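Local coordinates for protein AvrA (Salmonella typhimurium, PDB 6BE0) that probably transfers acetyl groups from acetyl-CoA to serine and threonine residues of target proteins, as a bacterial effector that binds inositol hexakisphosphate and coenzyme A, at residues Gly242-Arg245 / Leu246-Tyr249; Pro221-Pro224 / Ser225-Asp229; Asn203-Lys206 / Ile207-Asn211. All coordinates share one frame; numbering follows the deposited sequence.

Interaction 1: Gly242-Arg245 / Leu246-Tyr249. With COA (coenzyme A), chain C.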
ATOM      1  N   GLY A 242      10.450   9.337  -5.973  1.00 43.10           N
ATOM      2  CA  GLY A 242      11.367   9.350  -7.097  1.00 47.34           C
ATOM      3  C   GLY A 242      10.777  10.061  -8.300  1.00 47.06           C
ATOM      4  O   GLY A 242       9.754   9.641  -8.840  1.00 51.41           O
ATOM      5  N   ALA A 243      11.424  11.145  -8.717  1.00 53.76           N
ATOM      6  CA  ALA A 243      10.968  11.919  -9.865  1.00 54.39           C
ATOM      7  C   ALA A 243      11.018  11.083 -11.140  1.00 57.33           C
ATOM      8  O   ALA A 243      10.119  11.158 -11.980  1.00 55.58           O
ATOM      9  CB  ALA A 243      11.809  13.176 -10.022  1.00 57.96           C
ATOM     10  N   GLN A 244      12.073  10.287 -11.279  1.00 61.07           N
ATOM     11  CA  GLN A 244      12.224   9.409 -12.432  1.00 62.33           C
ATOM     12  C   GLN A 244      11.086   8.397 -12.481  1.00 59.33           C
ATOM     13  O   GLN A 244      10.553   8.101 -13.548  1.00 61.59           O
ATOM     14  CB  GLN A 244      13.572   8.685 -12.387  1.00 65.95           C
ATOM     15  CG  GLN A 244      13.816   7.740 -13.558  1.00 69.78           C
ATOM     16  CD  GLN A 244      13.833   8.456 -14.897  1.00 77.27           C
ATOM     17  OE1 GLN A 244      14.351   9.568 -15.013  1.00 80.51           O
ATOM     18  NE2 GLN A 244      13.259   7.824 -15.914  1.00 77.62           N
ATOM     19  N   ARG A 245      10.719   7.872 -11.317  1.00 46.98           N
ATOM     20  CA  ARG A 245       9.652   6.882 -11.226  1.00 43.79           C
ATOM     21  C   ARG A 245       8.316   7.465 -11.677  1.00 42.85           C
ATOM     22  O   ARG A 245       7.513   6.781 -12.313  1.00 41.96           O
ATOM     23  CB  ARG A 245       9.538   6.355  -9.794  1.00 40.91           C
ATOM     24  CG  ARG A 245       8.471   5.289  -9.589  1.00 37.85           C
ATOM     25  CD  ARG A 245       8.756   4.014 -10.367  1.00 38.51           C
ATOM     26  NE  ARG A 245       7.633   3.081 -10.292  1.00 35.91           N
ATOM     27  CZ  ARG A 245       6.588   3.091 -11.115  1.00 35.47           C
ATOM     28  NH1 ARG A 245       6.508   3.984 -12.094  1.00 37.54           N
ATOM     29  NH2 ARG A 245       5.616   2.204 -10.962  1.00 33.32           N
ATOM     30  N   LEU A 246       8.080   8.729 -11.338  1.00 49.29           N
ATOM     31  CA  LEU A 246       6.871   9.416 -11.771  1.00 50.21           C
ATOM     32  C   LEU A 246       6.896   9.650 -13.278  1.00 56.24           C
ATOM     33  O   LEU A 246       5.868   9.532 -13.944  1.00 60.75           O
ATOM     34  CB  LEU A 246       6.710  10.749 -11.037  1.00 55.50           C
ATOM     35  CG  LEU A 246       6.240  10.694  -9.582  1.00 50.19           C
ATOM     36  CD1 LEU A 246       6.234  12.091  -8.983  1.00 48.52           C
ATOM     37  CD2 LEU A 246       4.858  10.066  -9.467  1.00 47.02           C
ATOM     38  N   ASN A 247       8.069   9.981 -13.810  1.00 54.35           N
ATOM     39  CA  ASN A 247       8.224  10.173 -15.248  1.00 57.71           C
ATOM     40  C   ASN A 247       7.912   8.893 -16.013  1.00 57.53           C
ATOM     41  O   ASN A 247       7.461   8.935 -17.154  1.00 66.82           O
ATOM     42  CB  ASN A 247       9.641  10.636 -15.591  1.00 61.15           C
ATOM     43  CG  ASN A 247       9.984  11.979 -14.980  1.00 63.12           C
ATOM     44  OD1 ASN A 247       9.102  12.736 -14.575  1.00 66.29           O
ATOM     45  ND2 ASN A 247      11.275  12.286 -14.919  1.00 65.18           N
ATOM     46  N   GLU A 248       8.163   7.753 -15.381  1.00 58.25           N
ATOM     47  CA  GLU A 248       7.887   6.466 -16.002  1.00 59.14           C
ATOM     48  C   GLU A 248       6.392   6.176 -16.012  1.00 58.04           C
ATOM     49  O   GLU A 248       5.886   5.520 -16.922  1.00 63.71           O
ATOM     50  CB  GLU A 248       8.639   5.349 -15.274  1.00 58.40           C
ATOM     51  CG  GLU A 248      10.149   5.414 -15.447  1.00 58.68           C
ATOM     52  CD  GLU A 248      10.886   4.476 -14.513  1.00 64.40           C
ATOM     53  OE1 GLU A 248      10.230   3.601 -13.904  1.00 55.28           O
ATOM     54  OE2 GLU A 248      12.123   4.617 -14.388  1.00 65.32           O
ATOM     55  N   TYR A 249       5.685   6.672 -15.002  1.00 46.11           N
ATOM     56  CA  TYR A 249       4.247   6.452 -14.910  1.00 42.84           C
ATOM     57  C   TYR A 249       3.482   7.313 -15.912  1.00 45.77           C
ATOM     58  O   TYR A 249       2.559   6.833 -16.570  1.00 50.85           O
ATOM     59  CB  TYR A 249       3.740   6.736 -13.496  1.00 40.52           C
ATOM     60  CG  TYR A 249       2.237   6.592 -13.376  1.00 39.78           C
ATOM     61  CD1 TYR A 249       1.638   5.341 -13.393  1.00 38.65           C
ATOM     62  CD2 TYR A 249       1.419   7.708 -13.261  1.00 41.29           C
ATOM     63  CE1 TYR A 249       0.271   5.203 -13.295  1.00 39.21           C
ATOM     64  CE2 TYR A 249       0.048   7.578 -13.162  1.00 41.93           C
ATOM     65  CZ  TYR A 249      -0.520   6.323 -13.178  1.00 44.19           C
ATOM     66  OH  TYR A 249      -1.885   6.189 -13.078  1.00 42.63           O
TER
HETATM   67  N1A COA C 302      13.781   8.713   0.404  1.00 46.94           N
HETATM   68  C2A COA C 302      13.280   9.267  -0.741  1.00 45.68           C
HETATM   69  N3A COA C 302      13.752   8.869  -1.959  1.00 50.04           N
HETATM   70  C4A COA C 302      14.731   7.914  -2.047  1.00 52.71           C
HETATM   71  C5A COA C 302      15.230   7.361  -0.920  1.00 41.56           C
HETATM   72  C6A COA C 302      14.742   7.773   0.315  1.00 38.20           C
HETATM   73  N6A COA C 302      14.820   7.618   1.733  1.00 48.94           N
HETATM   74  N7A COA C 302      16.177   6.449  -1.277  1.00 54.56           N
HETATM   75  C8A COA C 302      16.260   6.441  -2.633  1.00 59.47           C
HETATM   76  N9A COA C 302      15.373   7.343  -3.113  1.00 62.41           N
HETATM   77  C1B COA C 302      15.107   7.674  -4.474  1.00 58.69           C
HETATM   78  C2B COA C 302      15.600   8.855  -4.776  1.00 63.90           C
HETATM   79  O2B COA C 302      14.567   9.873  -4.683  1.00 84.53           O
HETATM   80  C3B COA C 302      16.131   8.717  -6.302  1.00 82.50           C
HETATM   81  O3B COA C 302      15.041   8.773  -7.223  1.00 84.10           O
HETATM   82  P3B COA C 302      14.977   9.977  -8.294  1.00 67.69           P
HETATM   83  O7A COA C 302      14.647  11.271  -7.585  1.00 52.49           O
HETATM   84  O8A COA C 302      16.308  10.109  -8.992  1.00 77.48           O
HETATM   85  O9A COA C 302      13.906   9.683  -9.322  1.00 71.68           O
HETATM   86  C4B COA C 302      16.716   7.497  -6.347  1.00 85.62           C
HETATM   87  O4B COA C 302      15.856   6.640  -5.426  1.00 77.01           O
HETATM   88  C5B COA C 302      18.145   7.573  -5.830  1.00 93.33           C
HETATM   89  O5B COA C 302      18.669   6.261  -5.660  1.00 81.09           O
HETATM   90  P1A COA C 302      19.823   5.744  -6.643  1.00123.16           P
HETATM   91  O1A COA C 302      19.721   6.448  -7.987  1.00117.40           O
HETATM   92  O2A COA C 302      21.176   6.024  -6.013  1.00129.07           O
HETATM   93  O3A COA C 302      19.663   4.181  -6.855  1.00 91.01           O
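The guanidinium of Arg245 has the backbone N of Tyr249 at its edge, close to its plane, while CB of Glu248 approaches it obliquely. Its plane and the Glu248 carboxylate plane are only 21° apart, yet OE1 of Glu248 lies well out of the guanidinium plane, 4.2 Å from NH1 of Arg245, so at most a charge attraction is likely, and no N-H points at the oxygen. The firmer partner of the arginine lies elsewhere: NH2 forms a salt bridge with Asp229 and a hydrogen bond to the carbonyl of Leu177. The amides of Gln244 and Asn247 stand nearly perpendicular, 88° apart, with OE1 of Gln244 4.1 Å from ND2 of Asn247.

These groups decorate the first two turns of helix 243-252, whose N-terminus binds the 3'-phosphate of coenzyme A. Gly242 is the N-cap residue, and its O accepts a hydrogen bond from N of Leu246 at 3.1 Å. The series continues from N of Asn247 to O of Ala243 and from N of Glu248 to O of Gln244, leaving the first-turn N-H groups available to the ligand. The helix dipole would probably favour an anionic phosphate here.

Gln244 has CG anti to its backbone N, which brings CG to 3.6 Å from OE2 of Glu248; the bend at chi2 then lays the amide by the glutamate, NE2 of Gln244 being 3.7 Å from OE2 of Glu248. Leu246 faces the other way and packs on Leu268, Tyr269 and Phe272 of helix 268-273, while the ring of Tyr249 stacks with that of Tyr237.

At the phosphate, N of Gln244 donates to O9A of coenzyme A at 2.7 Å with an N-H...O angle of 159°, whereas the bond from N of Ala243 to O7A is weak at 3.4 Å.

Interaction 2: Pro221-Pro224 / Ser225-Asp229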
ATOM      1  N   PRO A 221       6.477 -14.491 -12.955  1.00 80.22           N
ATOM      2  CA  PRO A 221       6.005 -14.872 -11.619  1.00 78.75           C
ATOM      3  C   PRO A 221       5.106 -13.809 -10.989  1.00 78.76           C
ATOM      4  O   PRO A 221       4.016 -14.128 -10.507  1.00 82.76           O
ATOM      5  CB  PRO A 221       7.301 -15.038 -10.824  1.00 79.26           C
ATOM      6  CG  PRO A 221       8.277 -14.148 -11.501  1.00 82.00           C
ATOM      7  CD  PRO A 221       7.916 -14.163 -12.958  1.00 81.08           C
ATOM      8  N   PHE A 222       5.572 -12.563 -10.992  1.00 51.23           N
ATOM      9  CA  PHE A 222       4.794 -11.437 -10.491  1.00 46.90           C
ATOM     10  C   PHE A 222       4.661 -10.377 -11.576  1.00 46.68           C
ATOM     11  O   PHE A 222       5.270 -10.492 -12.639  1.00 49.10           O
ATOM     12  CB  PHE A 222       5.446 -10.839  -9.242  1.00 45.12           C
ATOM     13  CG  PHE A 222       6.806 -10.251  -9.486  1.00 46.09           C
ATOM     14  CD1 PHE A 222       6.950  -8.909  -9.791  1.00 44.75           C
ATOM     15  CD2 PHE A 222       7.940 -11.039  -9.405  1.00 49.34           C
ATOM     16  CE1 PHE A 222       8.202  -8.364 -10.014  1.00 45.88           C
ATOM     17  CE2 PHE A 222       9.193 -10.501  -9.626  1.00 49.81           C
ATOM     18  CZ  PHE A 222       9.323  -9.161  -9.930  1.00 48.36           C
ATOM     19  N   LEU A 223       3.868  -9.347 -11.303  1.00 44.14           N
ATOM     20  CA  LEU A 223       3.654  -8.270 -12.258  1.00 44.09           C
ATOM     21  C   LEU A 223       4.672  -7.151 -12.032  1.00 43.50           C
ATOM     22  O   LEU A 223       4.671  -6.526 -10.973  1.00 41.33           O
ATOM     23  CB  LEU A 223       2.232  -7.724 -12.135  1.00 42.19           C
ATOM     24  CG  LEU A 223       1.783  -6.787 -13.257  1.00 42.81           C
ATOM     25  CD1 LEU A 223       1.472  -7.576 -14.520  1.00 45.44           C
ATOM     26  CD2 LEU A 223       0.582  -5.963 -12.822  1.00 40.77           C
ATOM     27  N   PRO A 224       5.546  -6.892 -13.020  1.00 45.96           N
ATOM     28  CA  PRO A 224       6.538  -5.829 -12.824  1.00 45.70           C
ATOM     29  C   PRO A 224       5.897  -4.445 -12.834  1.00 46.19           C
ATOM     30  O   PRO A 224       4.739  -4.311 -13.233  1.00 46.42           O
ATOM     31  CB  PRO A 224       7.487  -6.012 -14.008  1.00 49.20           C
ATOM     32  CG  PRO A 224       6.649  -6.627 -15.064  1.00 50.59           C
ATOM     33  CD  PRO A 224       5.669  -7.515 -14.351  1.00 49.86           C
ATOM     34  N   SER A 225       6.646  -3.434 -12.403  1.00 43.15           N
ATOM     35  CA  SER A 225       6.095  -2.096 -12.205  1.00 41.67           C
ATOM     36  C   SER A 225       5.606  -1.448 -13.499  1.00 43.28           C
ATOM     37  O   SER A 225       4.553  -0.808 -13.512  1.00 42.34           O
ATOM     38  CB  SER A 225       7.139  -1.194 -11.543  1.00 41.25           C
ATOM     39  OG  SER A 225       8.292  -1.068 -12.353  1.00 43.75           O
ATOM     40  N   ASP A 226       6.361  -1.606 -14.582  1.00 51.21           N
ATOM     41  CA  ASP A 226       5.994  -0.980 -15.849  1.00 54.62           C
ATOM     42  C   ASP A 226       4.654  -1.514 -16.352  1.00 54.21           C
ATOM     43  O   ASP A 226       3.882  -0.789 -16.979  1.00 54.56           O
ATOM     44  CB  ASP A 226       7.083  -1.201 -16.903  1.00 56.29           C
ATOM     45  CG  ASP A 226       7.358  -2.667 -17.159  1.00 60.44           C
ATOM     46  OD1 ASP A 226       7.447  -3.438 -16.181  1.00 64.82           O
ATOM     47  OD2 ASP A 226       7.479  -3.050 -18.341  1.00 71.43           O
ATOM     48  N   LYS A 227       4.379  -2.782 -16.067  1.00 50.76           N
ATOM     49  CA  LYS A 227       3.098  -3.381 -16.419  1.00 51.99           C
ATOM     50  C   LYS A 227       1.994  -2.858 -15.506  1.00 50.87           C
ATOM     51  O   LYS A 227       0.859  -2.651 -15.936  1.00 53.00           O
ATOM     52  CB  LYS A 227       3.175  -4.907 -16.331  1.00 51.05           C
ATOM     53  CG  LYS A 227       4.150  -5.541 -17.309  1.00 52.36           C
ATOM     54  CD  LYS A 227       3.593  -5.582 -18.725  1.00 63.20           C
ATOM     55  CE  LYS A 227       2.539  -6.670 -18.896  1.00 69.01           C
ATOM     56  NZ  LYS A 227       3.095  -8.035 -18.671  1.00 67.92           N
ATOM     57  N   ALA A 228       2.337  -2.644 -14.239  1.00 39.20           N
ATOM     58  CA  ALA A 228       1.374  -2.169 -13.252  1.00 36.99           C
ATOM     59  C   ALA A 228       0.917  -0.747 -13.565  1.00 38.96           C
ATOM     60  O   ALA A 228      -0.226  -0.383 -13.292  1.00 44.80           O
ATOM     61  CB  ALA A 228       1.972  -2.237 -11.855  1.00 35.04           C
ATOM     62  N   ASP A 229       1.812   0.052 -14.139  1.00 41.41           N
ATOM     63  CA  ASP A 229       1.499   1.439 -14.473  1.00 45.95           C
ATOM     64  C   ASP A 229       0.372   1.534 -15.501  1.00 47.37           C
ATOM     65  O   ASP A 229      -0.343   2.533 -15.553  1.00 54.10           O
ATOM     66  CB  ASP A 229       2.744   2.159 -15.001  1.00 47.70           C
ATOM     67  CG  ASP A 229       3.807   2.358 -13.931  1.00 46.38           C
ATOM     68  OD1 ASP A 229       3.482   2.242 -12.731  1.00 40.45           O
ATOM     69  OD2 ASP A 229       4.969   2.642 -14.292  1.00 44.42           O
TER
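Leu223 sends CD1 against CB of Lys227, 3.6 Å away, and CD2 against Ala228, where it lies 4.1 Å from CB. CG is anti to the backbone N (chi1 -168°), and chi2 of 75° then turns the two methyls to successive residues of the following helical turn, CD1 to Lys227 and CD2 to Ala228. The leucine side chain lies roughly perpendicular to that of Lys227.

The Pro224 ring meets the same turn from beside it. CG of Pro224 is 3.5 Å from CG of Lys227, and the two side chains run alongside each other in the same direction. In Lys227 the first torsion, with CG beside its own backbone N, sets that methylene on the proline; the bends at chi2, chi3 and chi4 carry off the rest of the chain, and the ammonium group departs from the ring. Asp226 reaches the ring differently, through OD1, which comes to 3.4 Å from CB of Pro224.

On the backbone, O of Pro224 accepts a hydrogen bond from N of Ala228 at 3.1 Å, with the donor in the carbonyl plane, and a weak one from N of Lys227. Leu223 also pairs through its backbone with Met174 and Glu176, and its side chain packs on Val175 of strand 170-176. Ser225 N donates to the Glu176 carboxylate.

This is a helix N-terminus with proline at the N-cap, here joining an extended segment beside strand 170-176 to the short helix 225-228.

Interaction 3: Asn203-Lys206 / Ile207-Asn211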
ATOM      1  N   ASN A 203     -11.979   1.573 -11.148  1.00 49.70           N
ATOM      2  CA  ASN A 203     -10.736   1.650 -11.912  1.00 49.27           C
ATOM      3  C   ASN A 203      -9.864   0.408 -11.751  1.00 46.24           C
ATOM      4  O   ASN A 203      -8.907   0.214 -12.504  1.00 50.05           O
ATOM      5  CB  ASN A 203      -9.930   2.886 -11.499  1.00 48.61           C
ATOM      6  CG  ASN A 203     -10.477   4.173 -12.091  1.00 52.26           C
ATOM      7  OD1 ASN A 203     -11.181   4.161 -13.102  1.00 58.77           O
ATOM      8  ND2 ASN A 203     -10.140   5.297 -11.468  1.00 52.84           N
ATOM      9  N   LEU A 204     -10.195  -0.426 -10.768  1.00 41.02           N
ATOM     10  CA  LEU A 204      -9.410  -1.618 -10.465  1.00 39.85           C
ATOM     11  C   LEU A 204     -10.116  -2.903 -10.890  1.00 40.70           C
ATOM     12  O   LEU A 204      -9.649  -4.002 -10.593  1.00 40.86           O
ATOM     13  CB  LEU A 204      -9.100  -1.666  -8.970  1.00 40.78           C
ATOM     14  CG  LEU A 204      -8.127  -0.587  -8.499  1.00 36.36           C
ATOM     15  CD1 LEU A 204      -8.154  -0.469  -6.987  1.00 42.10           C
ATOM     16  CD2 LEU A 204      -6.723  -0.896  -8.992  1.00 38.39           C
ATOM     17  N   VAL A 205     -11.239  -2.768 -11.585  1.00 41.63           N
ATOM     18  CA  VAL A 205     -11.952  -3.935 -12.084  1.00 42.45           C
ATOM     19  C   VAL A 205     -11.085  -4.703 -13.079  1.00 43.46           C
ATOM     20  O   VAL A 205     -11.006  -5.929 -13.022  1.00 51.06           O
ATOM     21  CB  VAL A 205     -13.284  -3.542 -12.759  1.00 44.27           C
ATOM     22  CG1 VAL A 205     -13.925  -4.747 -13.441  1.00 45.61           C
ATOM     23  CG2 VAL A 205     -14.240  -2.945 -11.738  1.00 43.72           C
ATOM     24  N   LYS A 206     -10.435  -3.979 -13.983  1.00 45.51           N
ATOM     25  CA  LYS A 206      -9.686  -4.604 -15.071  1.00 47.05           C
ATOM     26  C   LYS A 206      -8.551  -5.504 -14.580  1.00 47.31           C
ATOM     27  O   LYS A 206      -8.387  -6.619 -15.076  1.00 50.29           O
ATOM     28  CB  LYS A 206      -9.118  -3.536 -16.011  1.00 48.75           C
ATOM     29  CG  LYS A 206      -8.388  -4.121 -17.216  1.00 54.05           C
ATOM     30  CD  LYS A 206      -8.101  -3.072 -18.281  1.00 61.03           C
ATOM     31  CE  LYS A 206      -7.303  -3.658 -19.441  1.00 65.34           C
ATOM     32  NZ  LYS A 206      -8.014  -4.781 -20.119  1.00 65.14           N
ATOM     33  N   ILE A 207      -7.767  -5.028 -13.617  1.00 45.87           N
ATOM     34  CA  ILE A 207      -6.626  -5.804 -13.134  1.00 45.84           C
ATOM     35  C   ILE A 207      -7.104  -7.056 -12.399  1.00 42.99           C
ATOM     36  O   ILE A 207      -6.461  -8.104 -12.455  1.00 43.58           O
ATOM     37  CB  ILE A 207      -5.707  -4.966 -12.208  1.00 40.18           C
ATOM     38  CG1 ILE A 207      -4.455  -5.768 -11.837  1.00 39.72           C
ATOM     39  CG2 ILE A 207      -6.451  -4.518 -10.956  1.00 38.29           C
ATOM     40  CD1 ILE A 207      -3.355  -4.937 -11.201  1.00 38.33           C
ATOM     41  N   HIS A 208      -8.237  -6.944 -11.713  1.00 38.75           N
ATOM     42  CA  HIS A 208      -8.842  -8.095 -11.051  1.00 38.79           C
ATOM     43  C   HIS A 208      -9.417  -9.061 -12.079  1.00 40.96           C
ATOM     44  O   HIS A 208      -9.378 -10.278 -11.901  1.00 41.75           O
ATOM     45  CB  HIS A 208      -9.941  -7.647 -10.087  1.00 37.83           C
ATOM     46  CG  HIS A 208      -9.429  -7.189  -8.760  1.00 35.98           C
ATOM     47  ND1 HIS A 208      -8.881  -8.053  -7.837  1.00 35.48           N
ATOM     48  CD2 HIS A 208      -9.385  -5.958  -8.196  1.00 34.83           C
ATOM     49  CE1 HIS A 208      -8.520  -7.376  -6.763  1.00 34.03           C
ATOM     50  NE2 HIS A 208      -8.816  -6.103  -6.954  1.00 33.59           N
ATOM     51  N   GLU A 209      -9.953  -8.500 -13.154  1.00 56.05           N
ATOM     52  CA  GLU A 209     -10.547  -9.288 -14.222  1.00 58.40           C
ATOM     53  C   GLU A 209      -9.474 -10.091 -14.949  1.00 60.34           C
ATOM     54  O   GLU A 209      -9.649 -11.278 -15.220  1.00 62.03           O
ATOM     55  CB  GLU A 209     -11.289  -8.370 -15.194  1.00 59.62           C
ATOM     56  CG  GLU A 209     -12.173  -9.086 -16.199  1.00 68.74           C
ATOM     57  CD  GLU A 209     -13.068  -8.128 -16.962  1.00 75.10           C
ATOM     58  OE1 GLU A 209     -12.894  -6.900 -16.804  1.00 68.61           O
ATOM     59  OE2 GLU A 209     -13.947  -8.601 -17.714  1.00 80.50           O
ATOM     60  N   ASP A 210      -8.357  -9.437 -15.250  1.00 52.69           N
ATOM     61  CA  ASP A 210      -7.253 -10.085 -15.950  1.00 52.19           C
ATOM     62  C   ASP A 210      -6.548 -11.099 -15.053  1.00 49.65           C
ATOM     63  O   ASP A 210      -5.980 -12.077 -15.540  1.00 52.26           O
ATOM     64  CB  ASP A 210      -6.252  -9.040 -16.450  1.00 53.95           C
ATOM     65  CG  ASP A 210      -6.754  -8.284 -17.670  1.00 55.86           C
ATOM     66  OD1 ASP A 210      -7.692  -8.769 -18.340  1.00 54.49           O
ATOM     67  OD2 ASP A 210      -6.199  -7.205 -17.966  1.00 51.51           O
ATOM     68  N   ASN A 211      -6.579 -10.865 -13.746  1.00 48.43           N
ATOM     69  CA  ASN A 211      -6.037 -11.823 -12.791  1.00 47.61           C
ATOM     70  C   ASN A 211      -6.848 -13.114 -12.822  1.00 48.04           C
ATOM     71  O   ASN A 211      -6.293 -14.213 -12.860  1.00 50.65           O
ATOM     72  CB  ASN A 211      -6.030 -11.235 -11.379  1.00 43.85           C
ATOM     73  CG  ASN A 211      -5.383 -12.159 -10.362  1.00 44.52           C
ATOM     74  OD1 ASN A 211      -4.539 -12.987 -10.706  1.00 46.10           O
ATOM     75  ND2 ASN A 211      -5.779 -12.021  -9.100  1.00 42.16           N
TER
HETATM   76  O   HOH W   1      -7.311  -1.923 -13.238  1.00 34.24           O
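Lys206 keeps CG anti to its backbone N (chi1 -177°) and stays extended until it bends at chi4, while Asp210 sets CG beside its own backbone N (chi1 -75°). The two side chains, one helical turn apart, thus converge obliquely, and NZ of Lys206 forms a long salt bridge with OD2 of Asp210 at 3.7 Å. The aspartate has stronger partners outside the pair, Arg215 at OD1 and the Tyr231 hydroxyl at OD2.

His208 turns its imidazole edge to the backbone: O of Leu204 lies near the ring plane, 3.1 Å from CD2. The same oxygen is 3.3 Å from CG2 of Ile207 and accepts a weak hydrogen bond from N of His208. Both ring nitrogens are held elsewhere, NE2 by Asp129 and ND1 by Ser138, which fixes how the ring is turned.

Leu204 is the N-cap residue of helix 205-212, which follows a 3-10 segment and lies against strands 125-133 and 136-143 of the mixed sheet. Leu204 and Ile207 run side by side, with CD2 of the former 4.1 Å from CG2 of the latter; Ile207 continues onto Ile140 of the sheet.

Along the backbone, N of Glu209 bonds to O of Val205 and N of Asp210 to O of Lys206, both at 2.8 Å. At the helix start a water donates to O of Asn203 and accepts from N of Ile207, bridging the two.

Running from the N terminus, the chain meets interaction 3 first, then interaction 2, then interaction 1; they follow in series, none nested or crossed, and each closes only a local turn at a helix start. Interaction 3 lies at the start of helix 205-212, which packs on the mixed sheet, and interaction 2 follows at helix 225-228 beside strand 170-176, their centres 13 Å apart without touching. Interactions 2 and 1 do touch, through the Arg245-Asp229 salt bridge and through CE1 of Tyr249, 3.6 Å from O of Asp229. Helix 225-228 is thereby tied to helix 243-252, whose start holds coenzyme A. Interactions 1 and 3 remain separate, with nearest atoms about 8 Å apart.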